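Local atomic coordinates of CaaX farnesyltransferase beta subunit Ram1 (Aspergillus fumigatus, PDB entry 4L9P), a protein that probably transfers, as the zinc-binding beta subunit of a heterodimer, a farnesyl group from farnesyl diphosphate to a cysteine near the C-terminus of target proteins. Residues L322-R327 with S462-W467; G385-A390 with Y447-D452; A262-P267 with E506-W511. One frame throughout, in Å; residues are numbered along the deposited sequence. Where two conformers were deposited one is given.

Contact 1. Residues L322-R327 with S462-W467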
ATOM      1  N   LEU B 322       4.339  12.170   1.979  1.00  5.89           N
ATOM      2  CA  LEU B 322       3.984  13.598   2.223  1.00  5.91           C
ATOM      3  C   LEU B 322       4.616  14.087   3.523  1.00  6.25           C
ATOM      4  O   LEU B 322       5.110  15.222   3.577  1.00  7.94           O
ATOM      5  CB  LEU B 322       2.461  13.795   2.320  1.00  6.49           C
ATOM      6  CG  LEU B 322       1.763  13.763   0.962  1.00  6.48           C
ATOM      7  CD1 LEU B 322       0.261  13.830   1.228  1.00  7.29           C
ATOM      8  CD2 LEU B 322       2.169  14.901   0.016  1.00  6.82           C
ATOM      9  N   CYS B 323       4.656  13.222   4.540  1.00  5.66           N
ATOM     10  CA  CYS B 323       5.247  13.616   5.807  1.00  6.83           C
ATOM     11  C   CYS B 323       6.775  13.685   5.763  1.00  7.66           C
ATOM     12  O   CYS B 323       7.388  14.170   6.744  1.00  7.98           O
ATOM     13  CB  CYS B 323       4.760  12.662   6.941  1.00  8.16           C
ATOM     14  SG  CYS B 323       2.948  12.923   7.231  1.00  9.50           S
ATOM     15  N   LEU B 324       7.435  13.188   4.710  1.00  8.68           N
ATOM     16  CA  LEU B 324       8.851  13.494   4.491  1.00  9.73           C
ATOM     17  C   LEU B 324       9.088  14.883   3.870  1.00 11.82           C
ATOM     18  O   LEU B 324      10.250  15.353   3.753  1.00 13.97           O
ATOM     19  CB  LEU B 324       9.434  12.442   3.512  1.00 10.16           C
ATOM     20  CG  LEU B 324       9.640  11.080   4.106  1.00  9.79           C
ATOM     21  CD1 LEU B 324      10.065  10.154   2.995  1.00 10.92           C
ATOM     22  CD2 LEU B 324      10.745  11.115   5.159  1.00 10.46           C
ATOM     23  N   LEU B 325       8.018  15.544   3.457  1.00  9.44           N
ATOM     24  CA  LEU B 325       8.133  16.834   2.779  1.00 10.38           C
ATOM     25  C   LEU B 325       7.902  18.054   3.659  1.00 12.08           C
ATOM     26  O   LEU B 325       8.216  19.178   3.248  1.00 14.29           O
ATOM     27  CB  LEU B 325       7.184  16.914   1.568  1.00 11.63           C
ATOM     28  CG  LEU B 325       7.316  15.706   0.634  1.00 11.50           C
ATOM     29  CD1 LEU B 325       6.283  15.828  -0.514  1.00 13.05           C
ATOM     30  CD2 LEU B 325       8.735  15.551   0.090  1.00 12.35           C
ATOM     31  N   GLY B 326       7.304  17.859   4.824  1.00 10.60           N
ATOM     32  CA  GLY B 326       7.052  18.986   5.734  1.00 11.77           C
ATOM     33  C   GLY B 326       6.208  18.474   6.878  1.00 11.27           C
ATOM     34  O   GLY B 326       6.069  17.242   7.046  1.00 11.65           O
ATOM     35  N   ARG B 327       5.688  19.400   7.695  1.00 10.94           N
ATOM     36  CA  ARG B 327       4.905  18.982   8.860  1.00 10.48           C
ATOM     37  C   ARG B 327       3.588  18.387   8.395  1.00  9.02           C
ATOM     38  O   ARG B 327       2.968  18.880   7.457  1.00  9.56           O
ATOM     39  CB  ARG B 327       4.632  20.212   9.718  1.00 11.76           C
ATOM     40  CG  ARG B 327       5.908  20.727  10.351  1.00 14.99           C
ATOM     41  CD  ARG B 327       5.628  21.909  11.234  1.00 18.39           C
ATOM     42  NE  ARG B 327       6.780  22.187  12.111  1.00 22.78           N
ATOM     43  CZ  ARG B 327       6.736  22.918  13.242  1.00 25.28           C
ATOM     44  NH1 ARG B 327       5.611  23.507  13.662  1.00 26.82           N
ATOM     45  NH2 ARG B 327       7.842  23.104  13.964  1.00 26.49           N
ATOM     46  N   SER B 462      12.946  17.916   8.210  0.73 16.24           N
ATOM     47  CA  SER B 462      13.100  18.130   9.651  0.73 14.04           C
ATOM     48  C   SER B 462      11.961  17.514  10.462  0.73 11.60           C
ATOM     49  O   SER B 462      12.207  16.876  11.503  0.73 11.62           O
ATOM     50  CB  SER B 462      13.290  19.631   9.957  0.73 16.35           C
ATOM     51  OG  SER B 462      13.464  19.869  11.325  0.73 18.76           O
ATOM     52  N   SER B 463      10.732  17.656   9.973  1.00 10.92           N
ATOM     53  CA  SER B 463       9.606  17.114  10.704  1.00  9.37           C
ATOM     54  C   SER B 463       9.696  15.587  10.798  1.00  8.52           C
ATOM     55  O   SER B 463       9.383  14.982  11.829  1.00  8.63           O
ATOM     56  CB  SER B 463       8.322  17.561  10.003  1.00 10.15           C
ATOM     57  OG  SER B 463       7.184  17.013  10.649  1.00 11.75           O
ATOM     58  N   ALA B 464      10.148  14.953   9.724  1.00  8.24           N
ATOM     59  CA  ALA B 464      10.244  13.479   9.720  1.00  7.46           C
ATOM     60  C   ALA B 464      11.158  12.969  10.798  1.00  7.49           C
ATOM     61  O   ALA B 464      10.985  11.854  11.260  1.00  7.78           O
ATOM     62  CB  ALA B 464      10.765  12.963   8.361  1.00  8.07           C
ATOM     63  N   PHE B 465      12.138  13.789  11.183  1.00  7.86           N
ATOM     64  CA  PHE B 465      13.076  13.410  12.253  1.00  9.31           C
ATOM     65  C   PHE B 465      12.694  13.989  13.613  1.00  9.23           C
ATOM     66  O   PHE B 465      13.534  14.010  14.543  1.00 11.78           O
ATOM     67  CB  PHE B 465      14.531  13.696  11.847  1.00 11.13           C
ATOM     68  CG  PHE B 465      14.990  12.812  10.691  1.00  9.80           C
ATOM     69  CD1 PHE B 465      15.306  11.470  10.932  1.00 10.00           C
ATOM     70  CD2 PHE B 465      15.036  13.279   9.377  1.00  9.70           C
ATOM     71  CE1 PHE B 465      15.666  10.610   9.883  1.00  9.76           C
ATOM     72  CE2 PHE B 465      15.397  12.392   8.310  1.00  9.90           C
ATOM     73  CZ  PHE B 465      15.709  11.088   8.581  1.00  9.91           C
ATOM     74  N   SER B 466      11.457  14.455  13.727  0.74  8.52           N
ATOM     75  CA  SER B 466      10.955  15.061  14.961  0.74  8.89           C
ATOM     76  C   SER B 466       9.979  14.133  15.676  0.74  9.31           C
ATOM     77  O   SER B 466       9.482  14.469  16.754  0.74 10.17           O
ATOM     78  CB  SER B 466      10.274  16.389  14.638  0.74  9.31           C
ATOM     79  OG  SER B 466       8.959  16.175  14.142  0.74  9.64           O
ATOM     80  N   TRP B 467       9.642  12.960  15.100  1.00  7.79           N
ATOM     81  CA  TRP B 467       8.654  12.069  15.714  1.00  7.98           C
ATOM     82  C   TRP B 467       9.177  11.462  17.005  1.00  8.83           C
ATOM     83  O   TRP B 467      10.325  11.010  17.082  1.00  9.04           O
ATOM     84  CB  TRP B 467       8.324  10.943  14.693  1.00  6.41           C
ATOM     85  CG  TRP B 467       7.438  11.413  13.581  1.00  7.03           C
ATOM     86  CD1 TRP B 467       7.819  12.121  12.446  1.00  8.63           C
ATOM     87  CD2 TRP B 467       6.008  11.314  13.539  1.00  6.78           C
ATOM     88  NE1 TRP B 467       6.692  12.401  11.682  1.00  8.40           N
ATOM     89  CE2 TRP B 467       5.577  11.936  12.319  1.00  6.65           C
ATOM     90  CE3 TRP B 467       5.051  10.710  14.376  1.00  6.72           C
ATOM     91  CZ2 TRP B 467       4.241  11.946  11.917  1.00  6.04           C
ATOM     92  CZ3 TRP B 467       3.709  10.773  14.004  1.00  6.86           C
ATOM     93  CH2 TRP B 467       3.320  11.405  12.801  1.00  6.67           C
TER
HETATM   94  O   HOH W   1       6.663  14.370   9.562  1.00  8.32           O
HETATM   95  O   HOH W   2       9.634  16.110   7.036  1.00 13.54           O
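Leu324 and Ala464 make the apolar part of this contact: the CD2 methyl of Leu324 meets CB of Ala464 at 3.7 Å. The leucine leaves its backbone pointing away from 462-467, and only one branch reaches back. It also packs on Met258 and Val259 of helix 251-263.

A second group of contacts centres on Ser463. This residue lies against the turn that follows helix 312-323, with its CB 3.7 Å from O of Gly326 and its OG 3.5 Å from CA of Arg327. OG is anti to the backbone N (chi1 178°), and the extended side chain of Arg327 passes it with CG at 3.9 Å from that oxygen.

No direct hydrogen bond joins the two segments; water does the polar work. The O of Cys323, near the end of helix 312-323, accepts from two waters. Water 1, 2.9 Å from that oxygen, also bonds Ser463 OG and accepts from Trp467 NE1 in the plane of the indole. Water 2, 3.0 Å from Cys323 O, accepts from Ala464 N. Within 462-467, Ser466 N closes a turn onto Ser463 O at 2.9 Å.

The result is a hydrated helix C-terminus covered by the long loop between strands 446-449 and 468-471, at one end of a helix of the alpha-alpha toroid fold.

Contact 2. Residues G385-A390 with Y447-D452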
ATOM      1  N   GLY B 385      -1.538  18.673  14.771  1.00 12.88           N
ATOM      2  CA  GLY B 385      -0.386  19.542  14.645  1.00 14.61           C
ATOM      3  C   GLY B 385       0.790  19.108  15.496  1.00 15.37           C
ATOM      4  O   GLY B 385       0.703  18.167  16.322  1.00 16.09           O
ATOM      5  N   THR B 386       1.884  19.829  15.311  1.00 16.27           N
ATOM      6  CA  THR B 386       3.138  19.515  15.927  1.00 17.90           C
ATOM      7  C   THR B 386       3.059  19.817  17.427  1.00 20.01           C
ATOM      8  O   THR B 386       2.517  20.851  17.838  1.00 21.55           O
ATOM      9  CB  THR B 386       4.242  20.331  15.193  1.00 18.30           C
ATOM     10  OG1 THR B 386       4.432  19.745  13.888  1.00 20.33           O
ATOM     11  CG2 THR B 386       5.531  20.254  15.912  1.00 18.79           C
ATOM     12  N   GLN B 387       3.553  18.885  18.243  1.00 20.06           N
ATOM     13  CA  GLN B 387       3.541  19.058  19.706  1.00 23.64           C
ATOM     14  C   GLN B 387       4.784  19.776  20.157  1.00 26.82           C
ATOM     15  O   GLN B 387       5.886  19.360  19.885  1.00 25.49           O
ATOM     16  CB  GLN B 387       3.378  17.703  20.408  1.00 25.01           C
ATOM     17  CG  GLN B 387       2.227  16.863  19.797  1.00 27.62           C
ATOM     18  CD  GLN B 387       0.853  17.396  20.149  1.00 29.28           C
ATOM     19  OE1 GLN B 387       0.502  17.427  21.330  1.00 30.78           O
ATOM     20  NE2 GLN B 387       0.053  17.824  19.117  1.00 28.36           N
ATOM     21  N   PRO B 388       4.623  20.896  20.859  1.00 30.61           N
ATOM     22  CA  PRO B 388       5.866  21.570  21.264  1.00 32.43           C
ATOM     23  C   PRO B 388       6.494  20.862  22.484  1.00 33.98           C
ATOM     24  O   PRO B 388       5.758  20.460  23.399  1.00 34.94           O
ATOM     25  CB  PRO B 388       5.383  22.975  21.630  1.00 33.31           C
ATOM     26  CG  PRO B 388       3.950  22.746  22.123  1.00 33.64           C
ATOM     27  CD  PRO B 388       3.404  21.656  21.201  1.00 32.33           C
ATOM     28  N   LEU B 389       7.812  20.679  22.500  1.00 34.51           N
ATOM     29  CA  LEU B 389       8.414  20.132  23.713  1.00 36.89           C
ATOM     30  C   LEU B 389       8.245  21.091  24.908  1.00 36.11           C
ATOM     31  O   LEU B 389       7.994  20.634  26.023  1.00 38.42           O
ATOM     32  CB  LEU B 389       9.882  19.742  23.507  1.00 39.02           C
ATOM     33  CG  LEU B 389      10.147  18.511  22.643  1.00 40.89           C
ATOM     34  CD1 LEU B 389      11.523  17.930  23.024  1.00 41.57           C
ATOM     35  CD2 LEU B 389       9.051  17.476  22.781  1.00 41.42           C
ATOM     36  N   ALA B 390       8.332  22.406  24.673  1.00 33.83           N
ATOM     37  CA  ALA B 390       8.198  23.413  25.767  1.00 31.61           C
ATOM     38  C   ALA B 390       6.762  23.680  26.203  1.00 32.25           C
ATOM     39  O   ALA B 390       6.438  23.665  27.416  1.00 34.38           O
ATOM     40  CB  ALA B 390       8.876  24.770  25.359  1.00 30.80           C
ATOM     41  N   TYR B 447       1.662   6.223  21.814  0.51  6.88           N
ATOM     42  CA  TYR B 447       1.341   7.537  21.231  0.51  7.29           C
ATOM     43  C   TYR B 447       2.524   7.875  20.308  0.51  6.91           C
ATOM     44  O   TYR B 447       3.688   7.895  20.783  0.51  7.70           O
ATOM     45  CB  TYR B 447       1.304   8.589  22.353  0.51  6.99           C
ATOM     46  CG  TYR B 447       0.208   8.364  23.386  0.51  7.70           C
ATOM     47  CD1 TYR B 447      -1.089   8.736  23.110  0.51  8.72           C
ATOM     48  CD2 TYR B 447       0.491   7.852  24.663  0.51  7.83           C
ATOM     49  CE1 TYR B 447      -2.102   8.569  24.056  0.51  9.57           C
ATOM     50  CE2 TYR B 447      -0.507   7.664  25.614  0.51  8.34           C
ATOM     51  CZ  TYR B 447      -1.811   8.021  25.296  0.51 10.89           C
ATOM     52  OH  TYR B 447      -2.818   7.854  26.231  0.51 13.46           O
ATOM     53  N   HIS B 448       2.252   8.093  19.010  1.00  5.93           N
ATOM     54  CA  HIS B 448       3.308   8.530  18.105  1.00  5.45           C
ATOM     55  C   HIS B 448       2.880   9.927  17.652  1.00  7.71           C
ATOM     56  O   HIS B 448       1.762  10.120  17.176  1.00  7.85           O
ATOM     57  CB  HIS B 448       3.317   7.604  16.844  1.00  5.98           C
ATOM     58  CG  HIS B 448       3.958   6.273  17.114  1.00  6.22           C
ATOM     59  ND1 HIS B 448       5.286   6.128  17.493  1.00  8.15           N
ATOM     60  CD2 HIS B 448       3.450   5.003  17.018  1.00  7.89           C
ATOM     61  CE1 HIS B 448       5.555   4.829  17.635  1.00  9.08           C
ATOM     62  NE2 HIS B 448       4.462   4.124  17.344  1.00  8.29           N
ATOM     63  N   TYR B 449       3.769  10.898  17.751  1.00  8.16           N
ATOM     64  CA  TYR B 449       3.415  12.288  17.399  1.00  8.88           C
ATOM     65  C   TYR B 449       4.643  13.036  16.946  1.00  9.01           C
ATOM     66  O   TYR B 449       5.773  12.589  17.203  1.00  8.50           O
ATOM     67  CB  TYR B 449       2.805  12.991  18.637  1.00  9.67           C
ATOM     68  CG  TYR B 449       3.651  12.876  19.865  1.00 10.16           C
ATOM     69  CD1 TYR B 449       3.508  11.810  20.750  1.00  9.71           C
ATOM     70  CD2 TYR B 449       4.597  13.847  20.160  1.00 12.34           C
ATOM     71  CE1 TYR B 449       4.333  11.699  21.878  1.00 11.44           C
ATOM     72  CE2 TYR B 449       5.395  13.746  21.311  1.00 13.40           C
ATOM     73  CZ  TYR B 449       5.269  12.674  22.133  1.00 13.30           C
ATOM     74  OH  TYR B 449       6.069  12.629  23.258  1.00 15.20           O
ATOM     75  N   CYS B 450       4.460  14.130  16.198  0.66  8.98           N
ATOM     76  CA  CYS B 450       5.621  14.891  15.713  0.66  9.61           C
ATOM     77  C   CYS B 450       5.773  16.148  16.607  0.66 11.54           C
ATOM     78  O   CYS B 450       4.826  16.611  17.253  0.66 12.44           O
ATOM     79  CB  CYS B 450       5.501  15.190  14.191  0.66 11.93           C
ATOM     80  SG  CYS B 450       4.080  16.209  13.788  0.66 14.14           S
ATOM     81  N   THR B 451       6.984  16.662  16.684  1.00 12.61           N
ATOM     82  CA  THR B 451       7.337  17.704  17.643  1.00 13.75           C
ATOM     83  C   THR B 451       8.122  18.810  16.945  1.00 15.43           C
ATOM     84  O   THR B 451       8.398  18.727  15.752  1.00 15.27           O
ATOM     85  CB  THR B 451       8.197  17.122  18.790  1.00 13.65           C
ATOM     86  OG1 THR B 451       9.518  16.836  18.285  1.00 13.44           O
ATOM     87  CG2 THR B 451       7.562  15.879  19.429  1.00 14.86           C
ATOM     88  N   ASP B 452       8.453  19.849  17.703  1.00 15.88           N
ATOM     89  CA  ASP B 452       9.284  20.939  17.202  1.00 19.15           C
ATOM     90  C   ASP B 452      10.763  20.693  17.480  1.00 20.42           C
ATOM     91  O   ASP B 452      11.585  21.626  17.373  1.00 23.17           O
ATOM     92  CB  ASP B 452       8.835  22.286  17.816  1.00 21.62           C
ATOM     93  CG  ASP B 452       8.921  22.317  19.366  1.00 25.09           C
ATOM     94  OD1 ASP B 452       9.261  21.288  19.973  1.00 25.87           O
ATOM     95  OD2 ASP B 452       8.622  23.383  19.992  1.00 27.95           O
TER
HETATM   96  O   HOH W   3       1.712  15.311  16.296  1.00 12.15           O
HETATM   97  O   HOH W   4       6.932  18.336  13.105  1.00 13.60           O
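Gln387 and Cys450 form the tight centre of this contact: Gln387 N donates to Cys450 O at 2.8 Å, nearly straight at 173°, with the donor tilted slightly from the carbonyl plane. Beside it, CG of Gln387 approaches CD2 of Tyr449 at 3.9 Å, the two side chains crossing at about a right angle. The glutamine chain bends at chi2 (-73°), and its NE2 bonds Gly385 O at 2.9 Å, within the same segment. Water 3 bridges that same carbonyl to Cys450 N. A second bridging water, water 4, donates to Thr386 OG1, which also bonds Glu329, and to Thr451 O.

Toward Asp452 the fit slackens and solvent comes near. Asp452 N reaches Gln387 O only weakly, at 3.4 Å, and the exposed Leu389 merely brushes Thr451, CD2 to CG2 at 4.0 Å. What holds this end is a charged acceptor: Leu389 N donates to Asp452 OD1 at 3.0 Å, meeting it from the syn side but well out of the carboxylate plane.

Gln387 and Thr451 thus make a single beta bridge on the segment that carries strand 446-449, which pairs with 468-471 in a small two-stranded antiparallel sheet beside the helices of the toroid.

Contact 3. Residues A262-P267 with E506-W511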
ATOM      1  N   ALA B 262      16.160  10.328   2.256  1.00  6.54           N
ATOM      2  CA  ALA B 262      16.195  10.968   3.572  1.00  5.91           C
ATOM      3  C   ALA B 262      17.181  10.284   4.512  1.00  5.58           C
ATOM      4  O   ALA B 262      17.982  10.952   5.180  1.00  7.36           O
ATOM      5  CB  ALA B 262      14.811  10.927   4.235  1.00  7.23           C
ATOM      6  N   LEU B 263      17.132   8.949   4.603  1.00  5.92           N
ATOM      7  CA  LEU B 263      17.994   8.312   5.600  1.00  5.55           C
ATOM      8  C   LEU B 263      19.497   8.421   5.236  1.00  6.74           C
ATOM      9  O   LEU B 263      20.326   8.359   6.129  1.00  8.20           O
ATOM     10  CB  LEU B 263      17.624   6.829   5.781  1.00  6.74           C
ATOM     11  CG  LEU B 263      16.274   6.661   6.450  1.00  6.89           C
ATOM     12  CD1 LEU B 263      15.911   5.125   6.464  1.00  7.97           C
ATOM     13  CD2 LEU B 263      16.270   7.172   7.889  1.00  8.35           C
ATOM     14  N   LEU B 264      19.846   8.546   3.950  1.00  6.80           N
ATOM     15  CA  LEU B 264      21.237   8.673   3.506  1.00  7.68           C
ATOM     16  C   LEU B 264      21.648  10.161   3.355  1.00  8.41           C
ATOM     17  O   LEU B 264      22.767  10.441   2.920  1.00  9.86           O
ATOM     18  CB  LEU B 264      21.429   7.957   2.168  1.00  9.09           C
ATOM     19  CG  LEU B 264      21.147   6.430   2.215  1.00 10.05           C
ATOM     20  CD1 LEU B 264      21.492   5.903   0.813  1.00 10.66           C
ATOM     21  CD2 LEU B 264      21.826   5.645   3.336  1.00 12.04           C
ATOM     22  N   ASP B 265      20.764  11.092   3.726  1.00  9.27           N
ATOM     23  CA  ASP B 265      20.974  12.542   3.575  1.00  9.65           C
ATOM     24  C   ASP B 265      21.524  12.849   2.160  1.00  9.68           C
ATOM     25  O   ASP B 265      22.572  13.506   2.001  1.00 10.97           O
ATOM     26  CB  ASP B 265      21.936  13.064   4.647  1.00 10.99           C
ATOM     27  CG  ASP B 265      22.052  14.595   4.622  1.00 13.69           C
ATOM     28  OD1 ASP B 265      21.006  15.230   4.279  1.00 15.44           O
ATOM     29  OD2 ASP B 265      23.184  15.153   4.871  1.00 15.87           O
ATOM     30  N   LEU B 266      20.839  12.373   1.133  1.00  8.30           N
ATOM     31  CA  LEU B 266      21.305  12.687  -0.205  1.00  7.99           C
ATOM     32  C   LEU B 266      20.977  14.124  -0.557  1.00  8.43           C
ATOM     33  O   LEU B 266      20.067  14.734   0.009  1.00  9.17           O
ATOM     34  CB  LEU B 266      20.609  11.794  -1.244  1.00  8.41           C
ATOM     35  CG  LEU B 266      20.846  10.285  -1.010  1.00  9.46           C
ATOM     36  CD1 LEU B 266      20.182   9.456  -2.119  1.00  9.90           C
ATOM     37  CD2 LEU B 266      22.356   9.932  -0.880  1.00 10.28           C
ATOM     38  N   PRO B 267      21.713  14.706  -1.513  1.00  9.33           N
ATOM     39  CA  PRO B 267      21.349  16.069  -1.898  1.00  8.93           C
ATOM     40  C   PRO B 267      19.946  16.160  -2.469  1.00  8.27           C
ATOM     41  O   PRO B 267      19.511  15.278  -3.217  1.00  7.60           O
ATOM     42  CB  PRO B 267      22.388  16.398  -3.012  1.00 10.14           C
ATOM     43  CG  PRO B 267      23.537  15.512  -2.745  1.00 10.56           C
ATOM     44  CD  PRO B 267      22.896  14.198  -2.232  1.00  9.81           C
ATOM     45  N   GLU B 506      17.333   7.645  13.420  1.00 10.34           N
ATOM     46  CA  GLU B 506      18.091   8.808  13.842  1.00 12.84           C
ATOM     47  C   GLU B 506      19.580   8.589  13.607  1.00 12.35           C
ATOM     48  O   GLU B 506      20.273   9.469  13.067  1.00 12.36           O
ATOM     49  CB  GLU B 506      17.859   9.114  15.375  1.00 16.49           C
ATOM     50  CG  GLU B 506      18.942  10.065  15.998  1.00 21.30           C
ATOM     51  CD  GLU B 506      18.884  10.278  17.555  1.00 25.41           C
ATOM     52  OE1 GLU B 506      18.031   9.751  18.283  1.00 25.52           O
ATOM     53  OE2 GLU B 506      19.746  11.022  18.057  1.00 28.72           O
ATOM     54  N   ASP B 507      20.092   7.441  14.047  1.00 11.79           N
ATOM     55  CA  ASP B 507      21.527   7.224  14.014  1.00 11.91           C
ATOM     56  C   ASP B 507      22.058   7.224  12.577  1.00 11.36           C
ATOM     57  O   ASP B 507      23.134   7.786  12.297  1.00 12.64           O
ATOM     58  CB  ASP B 507      21.906   5.893  14.655  1.00 12.87           C
ATOM     59  CG  ASP B 507      21.888   5.925  16.180  1.00 15.35           C
ATOM     60  OD1 ASP B 507      21.772   7.022  16.774  1.00 17.60           O
ATOM     61  OD2 ASP B 507      21.961   4.810  16.741  1.00 16.62           O
ATOM     62  N   ILE B 508      21.339   6.592  11.639  1.00 10.19           N
ATOM     63  CA  ILE B 508      21.836   6.570  10.288  1.00  9.63           C
ATOM     64  C   ILE B 508      21.774   7.952   9.656  1.00  9.64           C
ATOM     65  O   ILE B 508      22.730   8.359   8.995  1.00 10.01           O
ATOM     66  CB  ILE B 508      21.133   5.483   9.445  1.00  9.36           C
ATOM     67  CG1 ILE B 508      21.916   5.260   8.122  1.00 10.43           C
ATOM     68  CG2 ILE B 508      19.651   5.844   9.180  1.00  9.74           C
ATOM     69  CD1 ILE B 508      21.412   4.007   7.325  1.00 10.81           C
ATOM     70  N   ARG B 509      20.680   8.665   9.858  1.00  9.60           N
ATOM     71  CA  ARG B 509      20.554  10.018   9.277  1.00  9.98           C
ATOM     72  C   ARG B 509      21.661  10.938   9.819  1.00 11.10           C
ATOM     73  O   ARG B 509      22.291  11.676   9.048  1.00 11.64           O
ATOM     74  CB  ARG B 509      19.175  10.617   9.639  1.00 10.34           C
ATOM     75  CG  ARG B 509      19.012  12.098   9.313  1.00 10.85           C
ATOM     76  CD  ARG B 509      19.060  12.407   7.810  1.00 10.92           C
ATOM     77  NE  ARG B 509      18.918  13.833   7.635  1.00 13.86           N
ATOM     78  CZ  ARG B 509      18.431  14.446   6.562  1.00 16.74           C
ATOM     79  NH1 ARG B 509      17.988  13.756   5.507  1.00 17.30           N
ATOM     80  NH2 ARG B 509      18.368  15.798   6.562  1.00 20.19           N
ATOM     81  N   VAL B 510      21.889  10.890  11.137  1.00 12.15           N
ATOM     82  CA  VAL B 510      22.861  11.794  11.723  1.00 13.80           C
ATOM     83  C   VAL B 510      24.261  11.425  11.265  1.00 14.23           C
ATOM     84  O   VAL B 510      25.076  12.322  10.968  1.00 15.36           O
ATOM     85  CB  VAL B 510      22.751  11.765  13.257  1.00 15.60           C
ATOM     86  CG1 VAL B 510      23.973  12.508  13.908  1.00 16.65           C
ATOM     87  CG2 VAL B 510      21.444  12.419  13.703  1.00 16.52           C
ATOM     88  N   TRP B 511      24.547  10.133  11.145  1.00 13.53           N
ATOM     89  CA  TRP B 511      25.863   9.724  10.640  1.00 14.20           C
ATOM     90  C   TRP B 511      26.100  10.280   9.242  1.00 13.96           C
ATOM     91  O   TRP B 511      27.177  10.848   8.939  1.00 14.39           O
ATOM     92  CB  TRP B 511      26.041   8.191  10.641  1.00 15.78           C
ATOM     93  CG  TRP B 511      27.481   7.745  10.329  1.00 18.03           C
ATOM     94  CD1 TRP B 511      28.531   7.641  11.245  1.00 20.53           C
ATOM     95  CD2 TRP B 511      28.041   7.372   9.053  1.00 20.19           C
ATOM     96  NE1 TRP B 511      29.666   7.205  10.612  1.00 21.93           N
ATOM     97  CE2 TRP B 511      29.409   7.063   9.267  1.00 21.67           C
ATOM     98  CE3 TRP B 511      27.531   7.285   7.762  1.00 19.60           C
ATOM     99  CZ2 TRP B 511      30.252   6.641   8.232  1.00 21.29           C
ATOM    100  CZ3 TRP B 511      28.375   6.877   6.729  1.00 20.77           C
ATOM    101  CH2 TRP B 511      29.711   6.564   6.969  1.00 21.23           C
TER
HETATM  102  O   HOH W   5      18.295  14.058   2.128  1.00 15.81           O
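Arg509 reaches from helix 502-513 to Ala262, at the end of helix 251-263, where NH1 donates to the carbonyl O at 2.8 Å. The bond is nearly straight (169°), lies in the guanidinium plane and uses a lone pair in the carbonyl plane. The same oxygen also accepts from Asp265 N at 3.1 Å, so two donors grip it. CG of Arg509 is anti to the backbone N (chi1 170°), and the bend at chi2 (65°) turns CD toward the helix end.

The other nitrogens of Arg509 are also engaged: NE pairs with Glu513, and NH2 bonds Ser456 OG. NH1 has a weak second partner in water 5, which donates in turn to Leu266 O. Asp265 OD1 sits over one face of the guanidinium, 3.5 Å from NH2. No N-H points at it there, and the salt bridge rests on charge alone. OD2 of Asp265 is held by Lys458; with Glu513 close by as well, acids and bases alternate, an arrangement that would tend to favour the charged forms.

Leu264 O is satisfied by Arg224. By contrast, Leu263 O is buried without any hydrogen-bonding partner in the model; a CA-H contact from Arg509 CA, at 3.6 Å, approaches it. Apolar packing lies beside it. CD2 of Leu263 meets CG2 of Ile508 at 3.9 Å, the side chains crossing at about a right angle, while CD2 of Leu264 comes within 4.3 Å of Ile508 CD1.

Asp265 takes positive phi as the helix ends, giving a Schellman motif. This is a capped helix C-terminus of the alpha-alpha toroid, here additionally bound by an arginine from the chain's last helix.

Contact 1 is the middle of the three, its centre about 11 Å from that of contact 2 and about 13 Å from that of contact 3; the centres of contacts 2 and 3 lie about 21 Å apart and these two do not touch. Both segments of contact 1 touch its neighbours, 462-467 with the closest approaches. Ser466 O probably accepts a hydrogen bond from Thr451 OG1 of contact 2, 2.8 Å away, while the Phe465 ring packs against contact 3, its CE1 3.5 Å from Arg509 CB. None of the three lies at the zinc site or in the pocket of the bound farnesyl diphosphate analogue: the side chains of Leu324 and Leu263 stand about 11 and 12 Å from that ligand.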